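DNA-(apurinic or apyrimidinic site) endonuclease 2 (Xenopus laevis, PDB 6WCD) cuts DNA at abasic sites as a weak endonuclease and trims DNA 3' ends as a metal-dependent 3'-5' exonuclease in DNA repair. Local coordinates at residues A[285-290]-A[306-311]; A[238-243]-A[281-286]; A[2-7]-A[25-30]; A[177-182]-A[273-278]. All coordinates share one frame; numbering follows the deposited sequence. Where two conformers were deposited one is given.

Contact 1. Residues A[285-290]-A[306-311]; sequences EFLDSV and FMKCQP. With BU1 (1,4-butanediol), chain D.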
# COMPACT_ATOMS: atom_id res chain seq x y z
N GLU A 285 9.64 -12.27 -11.82
CA GLU A 285 8.21 -12.35 -12.04
C GLU A 285 7.58 -11.09 -12.59
O GLU A 285 6.45 -11.16 -13.07
CB GLU A 285 7.48 -12.73 -10.75
CG GLU A 285 8.02 -14.06 -10.12
CD GLU A 285 7.79 -15.32 -10.92
OE1 GLU A 285 6.83 -15.35 -11.71
OE2 GLU A 285 8.58 -16.31 -10.77
N PHE A 286 8.22 -9.93 -12.49
CA PHE A 286 7.61 -8.72 -13.02
C PHE A 286 7.85 -8.60 -14.52
O PHE A 286 8.91 -8.95 -15.04
CB PHE A 286 8.16 -7.45 -12.34
CG PHE A 286 7.49 -7.06 -11.05
CD1 PHE A 286 7.31 -7.92 -10.01
CD2 PHE A 286 7.09 -5.73 -10.86
CE1 PHE A 286 6.72 -7.49 -8.80
CE2 PHE A 286 6.51 -5.31 -9.67
CZ PHE A 286 6.33 -6.19 -8.65
N LEU A 287 6.82 -8.09 -15.21
CA LEU A 287 6.92 -7.70 -16.60
C LEU A 287 7.05 -6.19 -16.79
O LEU A 287 7.71 -5.76 -17.77
CB LEU A 287 5.69 -8.21 -17.38
CG LEU A 287 5.64 -9.73 -17.52
CD1 LEU A 287 4.23 -10.13 -17.91
CD2 LEU A 287 6.62 -10.26 -18.54
N ASP A 288 6.37 -5.41 -15.98
CA ASP A 288 6.43 -3.96 -16.10
C ASP A 288 5.87 -3.35 -14.83
O ASP A 288 5.21 -4.01 -14.03
CB ASP A 288 5.66 -3.49 -17.32
CG ASP A 288 6.08 -2.09 -17.84
OD1 ASP A 288 6.98 -1.41 -17.27
OD2 ASP A 288 5.51 -1.70 -18.90
N SER A 289 6.14 -2.06 -14.64
CA SER A 289 5.61 -1.26 -13.55
C SER A 289 5.50 0.14 -14.10
O SER A 289 6.49 0.65 -14.63
CB SER A 289 6.54 -1.32 -12.35
OG SER A 289 6.03 -0.57 -11.28
N VAL A 290 4.32 0.75 -14.01
CA VAL A 290 3.99 1.97 -14.71
C VAL A 290 3.23 2.92 -13.78
O VAL A 290 2.75 2.56 -12.69
CB VAL A 290 3.14 1.71 -15.97
CG1 VAL A 290 3.84 0.69 -16.92
CG2 VAL A 290 1.79 1.22 -15.61
N PHE A 306 2.59 -5.35 -13.54
CA PHE A 306 2.19 -6.46 -14.42
C PHE A 306 3.17 -7.57 -14.10
O PHE A 306 4.38 -7.38 -14.20
CB PHE A 306 2.27 -6.07 -15.90
CG PHE A 306 1.36 -4.90 -16.26
CD1 PHE A 306 1.76 -3.59 -16.03
CD2 PHE A 306 0.14 -5.10 -16.88
CE1 PHE A 306 0.92 -2.56 -16.35
CE2 PHE A 306 -0.66 -4.06 -17.23
CZ PHE A 306 -0.24 -2.77 -16.96
N MET A 307 2.65 -8.74 -13.74
CA MET A 307 3.49 -9.85 -13.30
C MET A 307 3.10 -11.14 -14.04
O MET A 307 1.95 -11.31 -14.44
CB MET A 307 3.33 -10.02 -11.79
CG MET A 307 3.57 -8.69 -11.02
SD MET A 307 3.02 -8.80 -9.29
CE MET A 307 4.17 -10.05 -8.69
N LYS A 308 4.05 -12.02 -14.18
CA LYS A 308 3.84 -13.26 -14.93
C LYS A 308 3.43 -14.40 -14.01
O LYS A 308 2.96 -15.44 -14.53
CB LYS A 308 5.07 -13.60 -15.77
CG LYS A 308 6.23 -14.00 -14.96
CD LYS A 308 7.52 -14.16 -15.76
CE LYS A 308 8.08 -12.83 -16.21
NZ LYS A 308 9.46 -12.99 -16.82
N CYS A 309 3.54 -14.23 -12.72
CA CYS A 309 3.10 -15.29 -11.80
C CYS A 309 1.58 -15.38 -11.74
O CYS A 309 0.86 -14.44 -12.09
CB CYS A 309 3.66 -15.06 -10.41
SG CYS A 309 3.36 -13.43 -9.72
N GLN A 310 1.10 -16.57 -11.38
CA GLN A 310 -0.34 -16.88 -11.44
C GLN A 310 -0.85 -17.20 -10.04
O GLN A 310 -0.25 -17.99 -9.31
CB GLN A 310 -0.59 -18.05 -12.37
CG GLN A 310 -0.05 -17.82 -13.79
CD GLN A 310 -0.71 -16.65 -14.49
OE1 GLN A 310 -1.92 -16.49 -14.43
NE2 GLN A 310 0.11 -15.76 -15.07
N PRO A 311 -1.95 -16.60 -9.64
CA PRO A 311 -2.41 -16.75 -8.26
C PRO A 311 -3.22 -18.01 -8.07
O PRO A 311 -3.87 -18.52 -8.99
CB PRO A 311 -3.28 -15.52 -8.07
CG PRO A 311 -3.85 -15.30 -9.37
CD PRO A 311 -2.76 -15.62 -10.36
C1 BU1 D . -6.75 -15.17 -13.15
C2 BU1 D . -6.17 -13.91 -12.49
C3 BU1 D . -4.99 -13.34 -13.27
C4 BU1 D . -3.70 -13.99 -12.78
O5 BU1 D . -6.19 -16.34 -12.60
O6 BU1 D . -2.61 -13.83 -13.66
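Leu-287 and Asp-288 both face Phe-306, a classic beta bulge between two antiparallel strands. Phe-306 O takes both amides: Leu-287 N at 2.7 Å from Phe-306 O, and Asp-288 N weakly, at 3.3 Å from the same atom. Phe-306 N returns a bond to Asp-288 O at 3.0 Å. On the other side of the bulge Phe-286 and Met-307 form a non-hydrogen-bonded pair. Lys-308 N then bonds to Glu-285 O at 2.8 Å. Strands 286-291 and 303-307 form a beta hairpin at one edge of a sheet in the DNase I-like catalytic domain. Met-307 lies beside Phe-286, pointing the same way. In the conformer described, its CG sits 4.1 Å from the Phe-286 ring centroid, over one face, as a CH-pi contact. Its SD stands oblique to the ring, a Met-aromatic contact. An alanine in place of Phe-286 would probably open a gap beside Met-307 and leave its thioether less confined. Phe-306 and Asp-288 share the other sheet face. Val-290 CG2 meets the Phe-306 ring at its edge, in plane, 3.9 Å from Phe-306 CE1. Glu-285 OE1 rests on Cys-309 CB, while its OE2 accepts a bond from Cys-129 N. Gln-310 OE1 accepts a hydrogen bond from O6 of 1,4-butanediol at 2.9 Å.

Contact 2. Residues A[238-243]-A[281-286]; sequences LFYDSF and LVESEF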
# COMPACT_ATOMS: atom_id res chain seq x y z
N LEU A 238 17.06 -4.89 0.26
CA LEU A 238 16.49 -6.14 -0.18
C LEU A 238 15.33 -5.94 -1.14
O LEU A 238 14.84 -6.93 -1.71
CB LEU A 238 16.01 -6.94 1.02
CG LEU A 238 17.14 -7.26 2.01
CD1 LEU A 238 16.52 -7.86 3.26
CD2 LEU A 238 18.13 -8.21 1.38
N PHE A 239 14.88 -4.71 -1.33
CA PHE A 239 13.71 -4.37 -2.15
C PHE A 239 14.11 -3.50 -3.32
O PHE A 239 15.01 -2.67 -3.21
CB PHE A 239 12.67 -3.68 -1.27
CG PHE A 239 11.99 -4.61 -0.31
CD1 PHE A 239 12.54 -4.92 0.93
CD2 PHE A 239 10.86 -5.27 -0.69
CE1 PHE A 239 11.89 -5.89 1.77
CE2 PHE A 239 10.23 -6.19 0.13
CZ PHE A 239 10.78 -6.52 1.35
N TYR A 240 13.44 -3.67 -4.46
CA TYR A 240 13.62 -2.81 -5.60
C TYR A 240 12.36 -1.95 -5.80
O TYR A 240 11.24 -2.44 -5.67
CB TYR A 240 13.84 -3.59 -6.89
CG TYR A 240 15.16 -4.26 -7.11
CD1 TYR A 240 16.28 -3.88 -6.39
CD2 TYR A 240 15.29 -5.23 -8.10
CE1 TYR A 240 17.49 -4.48 -6.61
CE2 TYR A 240 16.51 -5.82 -8.34
CZ TYR A 240 17.61 -5.45 -7.59
OH TYR A 240 18.83 -6.04 -7.82
N ASP A 241 12.59 -0.71 -6.21
CA ASP A 241 11.58 0.20 -6.75
C ASP A 241 11.22 -0.26 -8.16
O ASP A 241 12.00 -0.06 -9.11
CB ASP A 241 12.18 1.60 -6.74
CG ASP A 241 11.24 2.69 -7.22
OD1 ASP A 241 10.18 2.43 -7.81
OD2 ASP A 241 11.62 3.87 -7.04
N SER A 242 10.09 -0.93 -8.31
CA SER A 242 9.86 -1.63 -9.58
C SER A 242 9.72 -0.65 -10.73
O SER A 242 10.11 -0.97 -11.85
CB SER A 242 8.62 -2.53 -9.46
OG SER A 242 7.38 -1.83 -9.29
N PHE A 243 9.09 0.50 -10.51
CA PHE A 243 9.00 1.46 -11.59
C PHE A 243 10.37 1.76 -12.17
O PHE A 243 10.54 1.82 -13.39
CB PHE A 243 8.33 2.75 -11.14
CG PHE A 243 8.24 3.81 -12.22
CD1 PHE A 243 7.41 3.65 -13.32
CD2 PHE A 243 8.97 4.97 -12.14
CE1 PHE A 243 7.39 4.58 -14.34
CE2 PHE A 243 8.94 5.90 -13.12
CZ PHE A 243 8.15 5.73 -14.22
N LEU A 281 11.68 -11.37 -6.79
CA LEU A 281 10.34 -11.21 -7.36
C LEU A 281 10.35 -10.26 -8.53
O LEU A 281 9.78 -10.56 -9.59
CB LEU A 281 9.39 -10.68 -6.28
CG LEU A 281 7.94 -10.50 -6.71
CD1 LEU A 281 7.26 -11.86 -6.99
CD2 LEU A 281 7.18 -9.66 -5.64
N VAL A 282 10.97 -9.10 -8.38
CA VAL A 282 10.98 -8.13 -9.47
C VAL A 282 11.75 -8.68 -10.67
O VAL A 282 11.30 -8.57 -11.81
CB VAL A 282 11.54 -6.78 -8.97
CG1 VAL A 282 11.70 -5.77 -10.11
CG2 VAL A 282 10.65 -6.23 -7.91
N GLU A 283 12.93 -9.28 -10.44
CA GLU A 283 13.77 -9.78 -11.53
C GLU A 283 13.12 -10.94 -12.25
O GLU A 283 13.28 -11.08 -13.47
CB GLU A 283 15.13 -10.22 -10.99
CG GLU A 283 15.99 -9.08 -10.50
CD GLU A 283 17.28 -9.56 -9.79
OE1 GLU A 283 17.39 -10.77 -9.49
OE2 GLU A 283 18.17 -8.73 -9.53
N SER A 284 12.44 -11.83 -11.53
CA SER A 284 11.95 -13.06 -12.16
C SER A 284 10.47 -13.05 -12.50
O SER A 284 10.07 -13.82 -13.39
CB SER A 284 12.22 -14.27 -11.28
OG SER A 284 13.61 -14.40 -11.07
N GLU A 285 9.64 -12.27 -11.82
CA GLU A 285 8.21 -12.35 -12.04
C GLU A 285 7.58 -11.09 -12.59
O GLU A 285 6.45 -11.16 -13.07
CB GLU A 285 7.48 -12.73 -10.75
CG GLU A 285 8.02 -14.06 -10.12
CD GLU A 285 7.79 -15.32 -10.92
OE1 GLU A 285 6.83 -15.35 -11.71
OE2 GLU A 285 8.58 -16.31 -10.77
N PHE A 286 8.22 -9.93 -12.49
CA PHE A 286 7.61 -8.72 -13.02
C PHE A 286 7.85 -8.60 -14.52
O PHE A 286 8.91 -8.95 -15.04
CB PHE A 286 8.16 -7.45 -12.34
CG PHE A 286 7.49 -7.06 -11.05
CD1 PHE A 286 7.31 -7.92 -10.01
CD2 PHE A 286 7.09 -5.73 -10.86
CE1 PHE A 286 6.72 -7.49 -8.80
CE2 PHE A 286 6.51 -5.31 -9.67
CZ PHE A 286 6.33 -6.19 -8.65
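Tyr-240 turns its ring edge to Val-282 and Glu-283, neighbours on helix 279-285. Val-282 CG1 lies near the ring plane, 4.1 Å from Tyr-240 CD2. Glu-283 crosses the ring at a slant, with ring and carboxylate planes 56° apart. Its extended chain brings OE2 to the phenol. Tyr-240 OH gives a hydrogen bond to Glu-283 OE2 at a long 3.3 Å, on the anti side of that oxygen and 32° out of the carboxylate plane. The same OH has a weak bond with Arg-279 NH1. A phenylalanine in place of Tyr-240 would probably leave Glu-283 OE2 without its phenol donor and its carboxylate freer to turn.

Val-282 has CG1 anti to the backbone N (chi1 174°), and this sends its two methyls different ways. CG1 goes to Tyr-240, while CG2 sits 4.2 Å above the plane of the Phe-286 ring, over its centre. Ser-242 comes to that ring obliquely, with Ser-242 CB 3.5 Å from Phe-286 CE2. Its hydroxyl is held elsewhere, by Ile-275 O and Ser-289 OG.

The contact thus joins strand 239-241 and the start of helix 242-246 to helix 279-285 through side chains. The chemistry is mostly apolar and buried. The one polar link across it lies at the exposed Glu-283 and is long, while the buried part is mainly carbon against carbon.

Contact 3. Residues A[2-7]-A[25-30]; sequences KIVSWN and LDADII. With BU1 (1,4-butanediol), chain D.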
# COMPACT_ATOMS: atom_id res chain seq x y z
N LYS A 2 -2.08 -8.73 -12.19
CA LYS A 2 -1.90 -7.29 -12.15
C LYS A 2 -2.27 -6.73 -10.80
O LYS A 2 -3.24 -7.17 -10.17
CB LYS A 2 -2.78 -6.67 -13.21
CG LYS A 2 -2.32 -6.98 -14.61
CD LYS A 2 -3.32 -6.55 -15.66
CE LYS A 2 -4.61 -7.30 -15.56
NZ LYS A 2 -5.39 -7.11 -16.83
N ILE A 3 -1.50 -5.74 -10.34
CA ILE A 3 -1.72 -5.11 -9.04
C ILE A 3 -1.61 -3.60 -9.17
O ILE A 3 -0.73 -3.07 -9.85
CB ILE A 3 -0.74 -5.65 -7.99
CG1 ILE A 3 -1.06 -5.10 -6.60
CG2 ILE A 3 0.70 -5.34 -8.38
CD1 ILE A 3 -0.45 -5.93 -5.51
N VAL A 4 -2.56 -2.91 -8.55
CA VAL A 4 -2.65 -1.47 -8.60
C VAL A 4 -2.54 -0.93 -7.19
O VAL A 4 -3.06 -1.53 -6.24
CB VAL A 4 -3.97 -1.01 -9.24
CG1 VAL A 4 -4.28 0.45 -8.97
CG2 VAL A 4 -3.97 -1.25 -10.72
N SER A 5 -1.90 0.21 -7.07
CA SER A 5 -1.86 1.00 -5.83
C SER A 5 -2.35 2.41 -6.14
O SER A 5 -1.94 3.00 -7.14
CB SER A 5 -0.46 1.06 -5.26
OG SER A 5 -0.39 1.74 -4.04
N TRP A 6 -3.19 2.97 -5.28
CA TRP A 6 -3.73 4.30 -5.52
C TRP A 6 -4.11 4.99 -4.23
O TRP A 6 -4.96 4.49 -3.47
CB TRP A 6 -4.96 4.22 -6.42
CG TRP A 6 -5.49 5.55 -6.94
CD1 TRP A 6 -4.81 6.76 -7.03
CD2 TRP A 6 -6.78 5.78 -7.47
NE1 TRP A 6 -5.62 7.68 -7.60
CE2 TRP A 6 -6.86 7.11 -7.85
CE3 TRP A 6 -7.91 4.97 -7.65
CZ2 TRP A 6 -7.99 7.69 -8.44
CZ3 TRP A 6 -9.04 5.53 -8.18
CH2 TRP A 6 -9.10 6.86 -8.60
N ASN A 7 -3.52 6.16 -3.97
CA ASN A 7 -3.97 7.02 -2.88
C ASN A 7 -5.16 7.78 -3.46
O ASN A 7 -5.01 8.65 -4.33
CB ASN A 7 -2.90 7.96 -2.41
CG ASN A 7 -3.41 8.90 -1.33
OD1 ASN A 7 -4.55 9.33 -1.36
ND2 ASN A 7 -2.56 9.24 -0.39
N LEU A 25 -9.83 -0.04 -13.36
CA LEU A 25 -8.41 -0.17 -13.08
C LEU A 25 -7.86 -1.49 -13.57
O LEU A 25 -6.62 -1.64 -13.71
CB LEU A 25 -8.15 0.01 -11.60
CG LEU A 25 -8.45 1.38 -11.05
CD1 LEU A 25 -8.44 1.37 -9.55
CD2 LEU A 25 -7.40 2.39 -11.55
N ASP A 26 -8.72 -2.48 -13.83
CA ASP A 26 -8.40 -3.75 -14.50
C ASP A 26 -7.21 -4.45 -13.84
O ASP A 26 -6.15 -4.65 -14.46
CB ASP A 26 -8.12 -3.53 -15.99
CG ASP A 26 -8.06 -4.83 -16.78
OD1 ASP A 26 -8.59 -5.86 -16.29
OD2 ASP A 26 -7.47 -4.83 -17.86
N ALA A 27 -7.41 -4.88 -12.59
CA ALA A 27 -6.36 -5.55 -11.85
C ALA A 27 -6.93 -6.58 -10.88
O ALA A 27 -8.09 -6.50 -10.46
CB ALA A 27 -5.52 -4.56 -11.04
N ASP A 28 -6.10 -7.54 -10.51
CA ASP A 28 -6.54 -8.64 -9.67
C ASP A 28 -6.46 -8.30 -8.19
O ASP A 28 -7.20 -8.89 -7.37
CB ASP A 28 -5.66 -9.84 -9.90
CG ASP A 28 -5.65 -10.26 -11.38
OD1 ASP A 28 -4.65 -10.03 -12.12
OD2 ASP A 28 -6.71 -10.73 -11.82
N ILE A 29 -5.58 -7.41 -7.82
CA ILE A 29 -5.43 -6.87 -6.47
C ILE A 29 -5.36 -5.36 -6.61
O ILE A 29 -4.50 -4.86 -7.37
CB ILE A 29 -4.18 -7.41 -5.78
CG1 ILE A 29 -4.21 -8.95 -5.67
CG2 ILE A 29 -4.02 -6.79 -4.37
CD1 ILE A 29 -2.93 -9.58 -5.14
N ILE A 30 -6.24 -4.65 -5.91
CA ILE A 30 -6.25 -3.19 -5.95
C ILE A 30 -6.10 -2.70 -4.53
O ILE A 30 -6.96 -2.97 -3.67
CB ILE A 30 -7.53 -2.63 -6.61
CG1 ILE A 30 -7.59 -3.13 -8.05
CG2 ILE A 30 -7.57 -1.10 -6.49
CD1 ILE A 30 -8.92 -3.02 -8.65
C1 BU1 D . -6.75 -15.17 -13.15
C2 BU1 D . -6.17 -13.91 -12.49
C3 BU1 D . -4.99 -13.34 -13.27
C4 BU1 D . -3.70 -13.99 -12.78
O5 BU1 D . -6.19 -16.34 -12.60
O6 BU1 D . -2.61 -13.83 -13.66
O HOH W 1 -5.03 -4.08 -17.62
O HOH W 2 -7.57 -8.58 -16.46
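Lys-2 and Asp-28 are joined twice through the backbone of Lys-2. Lys-2 N gives a hydrogen bond to the anti lone pair of Asp-28 OD1, at 2.9 Å, and Asp-28 N returns one to Lys-2 O, also at 2.9 Å. Ile-29 N adds a weak bond to Lys-2 O. Further on, Val-4 N meets Ile-29 O at 3.0 Å, in parallel pairing. The Asp-28 carboxylate also lines the 1,4-butanediol site, with OD2 3.3 Å from ligand atom C2.

The charged pair is Lys-2 and Asp-26. Lys-2 bends at chi3 (-65°), which carries CE close to Asp-26 O. Lys-2 NZ then forms a salt bridge with Asp-26 OD2, its hydrogen bond weak at 3.3 Å. Two waters also link NZ to the carboxylate, one to each oxygen.

The apolar contacts split between the sheet faces. Ile-3 CD1 meets Ile-29 CG2 at 3.8 Å on one. On the other, Val-4 CG2 packs on Ala-27 CB at 3.7 Å, and Leu-25 CD1 reaches Trp-6 CE3.

Strand 2-7, helix 18-25 and strand 29-33 make a beta-alpha-beta crossover. Strand 303-307 flanks strand 2-7 in the same sheet, and Trp-6 NE1 is bonded to His-300 O near the active site.

Contact 4. Residues A[177-182]-A[273-278]; sequences HVIILG and DYILGN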
# COMPACT_ATOMS: atom_id res chain seq x y z
N HIS A 177 7.86 -14.18 -1.09
CA HIS A 177 8.03 -12.88 -1.71
C HIS A 177 7.17 -11.84 -1.00
O HIS A 177 6.16 -12.16 -0.36
CB HIS A 177 7.64 -12.92 -3.16
CG HIS A 177 8.42 -13.91 -3.95
ND1 HIS A 177 9.74 -13.72 -4.27
CD2 HIS A 177 8.08 -15.13 -4.44
CE1 HIS A 177 10.19 -14.77 -4.94
NE2 HIS A 177 9.19 -15.65 -5.06
N VAL A 178 7.60 -10.59 -1.13
CA VAL A 178 6.95 -9.45 -0.49
C VAL A 178 6.86 -8.27 -1.45
O VAL A 178 7.86 -7.88 -2.07
CB VAL A 178 7.65 -9.00 0.82
CG1 VAL A 178 6.99 -7.74 1.42
CG2 VAL A 178 7.69 -10.12 1.82
N ILE A 179 5.67 -7.69 -1.56
CA ILE A 179 5.47 -6.41 -2.22
C ILE A 179 5.04 -5.41 -1.17
O ILE A 179 4.17 -5.71 -0.34
CB ILE A 179 4.42 -6.49 -3.33
CG1 ILE A 179 4.97 -7.17 -4.54
CG2 ILE A 179 3.90 -5.09 -3.68
CD1 ILE A 179 3.89 -7.51 -5.61
N ILE A 180 5.66 -4.25 -1.16
CA ILE A 180 5.24 -3.10 -0.35
C ILE A 180 4.75 -2.08 -1.35
O ILE A 180 5.51 -1.65 -2.23
CB ILE A 180 6.35 -2.51 0.50
CG1 ILE A 180 6.94 -3.53 1.45
CG2 ILE A 180 5.76 -1.31 1.30
CD1 ILE A 180 8.25 -3.12 2.02
N LEU A 181 3.49 -1.66 -1.25
CA LEU A 181 3.01 -0.64 -2.14
C LEU A 181 2.20 0.39 -1.42
O LEU A 181 1.66 0.15 -0.34
CB LEU A 181 2.23 -1.26 -3.26
CG LEU A 181 0.89 -1.89 -2.97
CD1 LEU A 181 0.44 -2.63 -4.22
CD2 LEU A 181 0.87 -2.87 -1.91
N GLY A 182 2.19 1.57 -1.98
CA GLY A 182 1.34 2.61 -1.44
C GLY A 182 2.06 3.91 -1.42
O GLY A 182 2.97 4.16 -2.20
N ASP A 273 4.36 7.44 -4.73
CA ASP A 273 3.64 6.17 -4.73
C ASP A 273 4.47 5.12 -5.45
O ASP A 273 4.95 5.33 -6.58
CB ASP A 273 2.32 6.41 -5.42
CG ASP A 273 1.47 7.44 -4.68
OD1 ASP A 273 0.90 7.07 -3.58
OD2 ASP A 273 1.37 8.62 -5.10
N TYR A 274 4.64 3.99 -4.80
CA TYR A 274 5.57 2.97 -5.19
C TYR A 274 4.95 1.60 -5.18
O TYR A 274 4.01 1.31 -4.44
CB TYR A 274 6.76 2.92 -4.21
CG TYR A 274 7.58 4.15 -4.07
CD1 TYR A 274 8.79 4.24 -4.68
CD2 TYR A 274 7.20 5.17 -3.24
CE1 TYR A 274 9.62 5.33 -4.51
CE2 TYR A 274 7.98 6.28 -3.10
CZ TYR A 274 9.20 6.35 -3.70
OH TYR A 274 10.05 7.42 -3.54
N ILE A 275 5.55 0.71 -6.01
CA ILE A 275 5.37 -0.74 -5.90
C ILE A 275 6.76 -1.31 -5.70
O ILE A 275 7.57 -1.38 -6.63
CB ILE A 275 4.64 -1.35 -7.11
CG1 ILE A 275 3.26 -0.72 -7.22
CG2 ILE A 275 4.61 -2.87 -6.96
CD1 ILE A 275 2.48 -1.11 -8.48
N LEU A 276 7.08 -1.68 -4.47
CA LEU A 276 8.39 -2.22 -4.12
C LEU A 276 8.26 -3.72 -4.02
O LEU A 276 7.25 -4.25 -3.57
CB LEU A 276 8.86 -1.64 -2.77
CG LEU A 276 8.80 -0.13 -2.62
CD1 LEU A 276 9.21 0.16 -1.18
CD2 LEU A 276 9.63 0.57 -3.65
N GLY A 277 9.25 -4.45 -4.52
CA GLY A 277 9.22 -5.90 -4.40
C GLY A 277 10.59 -6.40 -4.02
O GLY A 277 11.60 -5.77 -4.30
N ASN A 278 10.64 -7.57 -3.41
CA ASN A 278 11.96 -8.11 -3.15
C ASN A 278 12.69 -8.39 -4.47
O ASN A 278 12.06 -8.64 -5.52
CB ASN A 278 11.89 -9.37 -2.28
CG ASN A 278 11.02 -10.45 -2.89
OD1 ASN A 278 9.79 -10.32 -2.90
ND2 ASN A 278 11.64 -11.54 -3.30
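His-177 meets Asn-278 edge on, with ring and amide nearly coplanar. Asn-278 ND2 gives a straight hydrogen bond to His-177 ND1 at 3.1 Å, in the plane of both groups. His-177 NE2 is bonded to Glu-134 OE1, an arrangement consistent with the ring proton on NE2. At Val-178 the same amide is used again. Val-178 N reaches Asn-278 OD1 at 2.8 Å, from above the carbonyl plane, so both ends of the Asn-278 amide are held and its flip state is fixed. Val-178 O accepts a bond from Asn-278 N.

Ile-179 forms a non-hydrogen-bonded pair with Gly-277. Its CG2 lies 4.0 Å from Ile-275 CG2, the two side chains being side by side. Ile-180 pairs with Leu-276 by two backbone bonds, the shorter from Leu-276 N to Ile-180 O at 2.7 Å. The CB atoms of Ile-180 and Leu-276 are 4.2 Å apart on the other sheet face, where helix 152-173 also packs on Ile-180. Leu-181 then sets its CB 4.1 Å from Ile-275 CG1.

Gly-182 exchanges two backbone bonds with Tyr-274. Its phi of 138° would press any CB against Leu-181 O. The chain turns a corner here, toward Asp-183. Next to it Asp-273 OD2 is bonded to Thr-255 OG1 and to His-300 ND1.

These antiparallel strands lie inside one of the two sheets of the DNase I-like alpha/beta sandwich. Their Gly-182 and Asp-273 end opens onto the active site. Asp-183 is the catalytic proton donor/acceptor there, and Asp-273 is probably important for catalysis, as in related enzymes.

In the fold
Contact 4 lies nearest the centre of the chain and is wholly buried. Contacts 2 and 3 are mostly buried, and contact 1 is partly open. The paired strands of contacts 1 and 3 belong to one sheet, where strands 303-307 and 2-7 are neighbours, and both reach the same butanediol. Contact 4 belongs to the other, which the end of segment 306-311 also enters. Met-307 SD and Phe-286 CZ of contact 1 pack on Ile-179 CD1 of contact 4, so the two sheets meet there. Contact 2 shares Glu-285 and Phe-286 with contact 1, and Ser-242 OG bonds to Ile-275 O of contact 4. Backbone pairing dominates contacts 1, 3 and 4, whereas contact 2 relies on side chains. The salt bridge of contact 3 sits at exposed Asp-26.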